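Side-chain contact in nicotinate-nucleotide pyrophosphorylase (Francisella tularensis subsp. tularensis, PDB 3TQV), which probably converts quinolinate and phosphoribosyl pyrophosphate into nicotinate mononucleotide, carbon dioxide and diphosphate, a step of NAD biosynthesis: residues D140-I145 with I166-A171. Residues are numbered along the deposited sequence; the frame is centred on the assembly and turned at random.
Sequences DTRKTI and IGLFDA. With PO4 (phosphate ion), chain F.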
loop_
_atom_site.group_PDB
_atom_site.type_symbol
_atom_site.label_atom_id
_atom_site.label_comp_id
_atom_site.label_asym_id
_atom_site.label_seq_id
_atom_site.Cartn_x
_atom_site.Cartn_y
_atom_site.Cartn_z
ATOM N N ASP B 140 8.065 6.217 12.969
ATOM C CA ASP B 140 7.168 6.261 11.827
ATOM C C ASP B 140 6.309 7.535 11.864
ATOM O O ASP B 140 6.626 8.473 12.597
ATOM C CB ASP B 140 6.306 5.003 11.752
ATOM C CG ASP B 140 5.527 4.738 13.031
ATOM O OD1 ASP B 140 5.259 5.664 13.831
ATOM O OD2 ASP B 140 5.170 3.564 13.220
ATOM N N THR B 141 5.225 7.557 11.078
ATOM C CA THR B 141 4.432 8.775 10.854
ATOM C C THR B 141 3.008 8.372 10.601
ATOM O O THR B 141 2.647 7.205 10.791
ATOM C CB THR B 141 4.879 9.508 9.586
ATOM O OG1 THR B 141 4.328 8.835 8.447
ATOM C CG2 THR B 141 6.416 9.525 9.477
ATOM N N ARG B 142 2.200 9.323 10.143
ATOM C CA ARG B 142 0.825 9.008 9.747
ATOM C C ARG B 142 0.710 8.755 8.227
ATOM O O ARG B 142 -0.394 8.518 7.710
ATOM C CB ARG B 142 -0.156 10.100 10.219
ATOM C CG ARG B 142 -0.392 10.097 11.749
ATOM C CD ARG B 142 -0.996 11.401 12.305
ATOM N NE ARG B 142 -2.238 11.799 11.643
ATOM C CZ ARG B 142 -2.384 12.899 10.891
ATOM N NH1 ARG B 142 -1.363 13.720 10.704
ATOM N NH2 ARG B 142 -3.557 13.192 10.330
ATOM N N LYS B 143 1.843 8.780 7.520
ATOM C CA LYS B 143 1.833 8.520 6.080
ATOM C C LYS B 143 1.671 7.018 5.831
ATOM O O LYS B 143 2.623 6.282 5.549
ATOM C CB LYS B 143 3.059 9.116 5.383
ATOM C CG LYS B 143 3.200 10.648 5.558
ATOM C CD LYS B 143 4.482 11.156 4.905
ATOM C CE LYS B 143 4.394 12.625 4.486
ATOM N NZ LYS B 143 4.173 13.459 5.686
ATOM N N THR B 144 0.417 6.596 5.925
ATOM C CA THR B 144 0.032 5.212 6.010
ATOM C C THR B 144 -0.946 4.852 4.872
ATOM O O THR B 144 -1.592 5.743 4.298
ATOM C CB THR B 144 -0.655 5.041 7.362
ATOM O OG1 THR B 144 0.189 4.297 8.244
ATOM C CG2 THR B 144 -2.011 4.374 7.219
ATOM N N ILE B 145 -1.059 3.563 4.540
ATOM C CA ILE B 145 -2.123 3.118 3.635
ATOM C C ILE B 145 -3.475 3.121 4.352
ATOM O O ILE B 145 -3.631 2.493 5.394
ATOM C CB ILE B 145 -1.895 1.706 3.076
ATOM C CG1 ILE B 145 -0.448 1.543 2.610
ATOM C CG2 ILE B 145 -2.893 1.450 1.932
ATOM C CD1 ILE B 145 0.012 2.656 1.661
ATOM N N ILE B 166 0.072 7.384 17.251
ATOM C CA ILE B 166 -0.841 6.645 16.387
ATOM C C ILE B 166 -1.698 7.554 15.502
ATOM O O ILE B 166 -1.943 7.229 14.340
ATOM C CB ILE B 166 -1.779 5.699 17.177
ATOM C CG1 ILE B 166 -0.966 4.804 18.112
ATOM C CG2 ILE B 166 -2.666 4.888 16.213
ATOM C CD1 ILE B 166 0.261 4.178 17.448
ATOM N N GLY B 167 -2.160 8.682 16.040
ATOM C CA GLY B 167 -3.080 9.525 15.295
ATOM C C GLY B 167 -3.230 10.971 15.719
ATOM O O GLY B 167 -2.253 11.617 16.111
ATOM N N LEU B 168 -4.451 11.497 15.621
ATOM C CA LEU B 168 -4.693 12.889 15.999
ATOM C C LEU B 168 -5.155 13.017 17.459
ATOM O O LEU B 168 -5.306 14.123 17.983
ATOM C CB LEU B 168 -5.695 13.551 15.043
ATOM C CG LEU B 168 -5.295 13.661 13.560
ATOM C CD1 LEU B 168 -6.506 13.904 12.655
ATOM C CD2 LEU B 168 -4.209 14.717 13.311
ATOM N N PHE B 169 -5.344 11.877 18.120
ATOM C CA PHE B 169 -5.942 11.851 19.452
ATOM C C PHE B 169 -4.960 11.554 20.600
ATOM O O PHE B 169 -5.075 12.128 21.679
ATOM C CB PHE B 169 -7.084 10.838 19.472
ATOM C CG PHE B 169 -6.664 9.468 19.057
ATOM C CD1 PHE B 169 -6.103 8.595 19.976
ATOM C CD2 PHE B 169 -6.806 9.059 17.744
ATOM C CE1 PHE B 169 -5.700 7.342 19.594
ATOM C CE2 PHE B 169 -6.413 7.802 17.344
ATOM C CZ PHE B 169 -5.858 6.938 18.270
ATOM N N ASP B 170 -4.006 10.657 20.386
ATOM C CA ASP B 170 -3.125 10.235 21.478
ATOM C C ASP B 170 -1.978 11.207 21.794
ATOM O O ASP B 170 -1.315 11.085 22.830
ATOM C CB ASP B 170 -2.583 8.807 21.239
ATOM C CG ASP B 170 -1.977 8.610 19.837
ATOM O OD1 ASP B 170 -2.225 9.430 18.929
ATOM O OD2 ASP B 170 -1.263 7.606 19.644
ATOM N N ALA B 171 -1.742 12.171 20.913
ATOM C CA ALA B 171 -0.603 13.050 21.099
ATOM C C ALA B 171 -0.764 14.375 20.372
ATOM O O ALA B 171 -1.548 14.482 19.428
ATOM C CB ALA B 171 0.644 12.361 20.662
HETATM P P PO4 F . 2.361 12.785 12.083
HETATM O O1 PO4 F . 3.681 13.467 12.275
HETATM O O2 PO4 F . 2.467 11.729 11.019
HETATM O O3 PO4 F . 1.933 12.165 13.378
HETATM O O4 PO4 F . 1.337 13.805 11.687
#
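Arg-142 lays one face of its guanidinium over the end of Leu-168, whose CD2 sits 3.4 Å from Arg-142 NH2 and stands above the plane near the NH2 end rather than over its centre. The two side chains run roughly perpendicular, and the overlap joins two loops that flank helix 149-159 in the barrel-like C-terminal domain of this NadC-family phosphoribosyltransferase. One loop follows strand 137-139 and the other leads into strand 171-174, the outermost strands of the parallel sheet within the chain. Nearer the backbone, Arg-142 CD approaches Gly-167 O at 4.0 Å, a van der Waals approach.

The polar evidence lies around a phosphate ion that probably came from the crystallisation solution, in a predicted substrate site that includes Thr-141, Arg-142 and Lys-143. Arg-142 grips it twice: its backbone N donates to O2 of the phosphate at 2.6 Å, and NH1 reaches O4 at 2.9 Å with an N-H...O angle of 158°, O4 lying in the guanidinium plane. The bend at chi3 (55°) turns the arginine chain around the anion, which also takes a hydrogen bond from Arg-165 NE. Arg-142 NH2 forms a salt bridge with Asp-30 of the second subunit, so two anionic partners fix the rotation of the guanidinium while Leu-168 covers one face.

Each loop is also braced internally. Asp-170 accepts the backbone N-H groups of Ile-166 and Gly-167 on its two carboxylate oxygens, whereas an ST turn brings Lys-143 N to 2.7 Å from Thr-141 OG1.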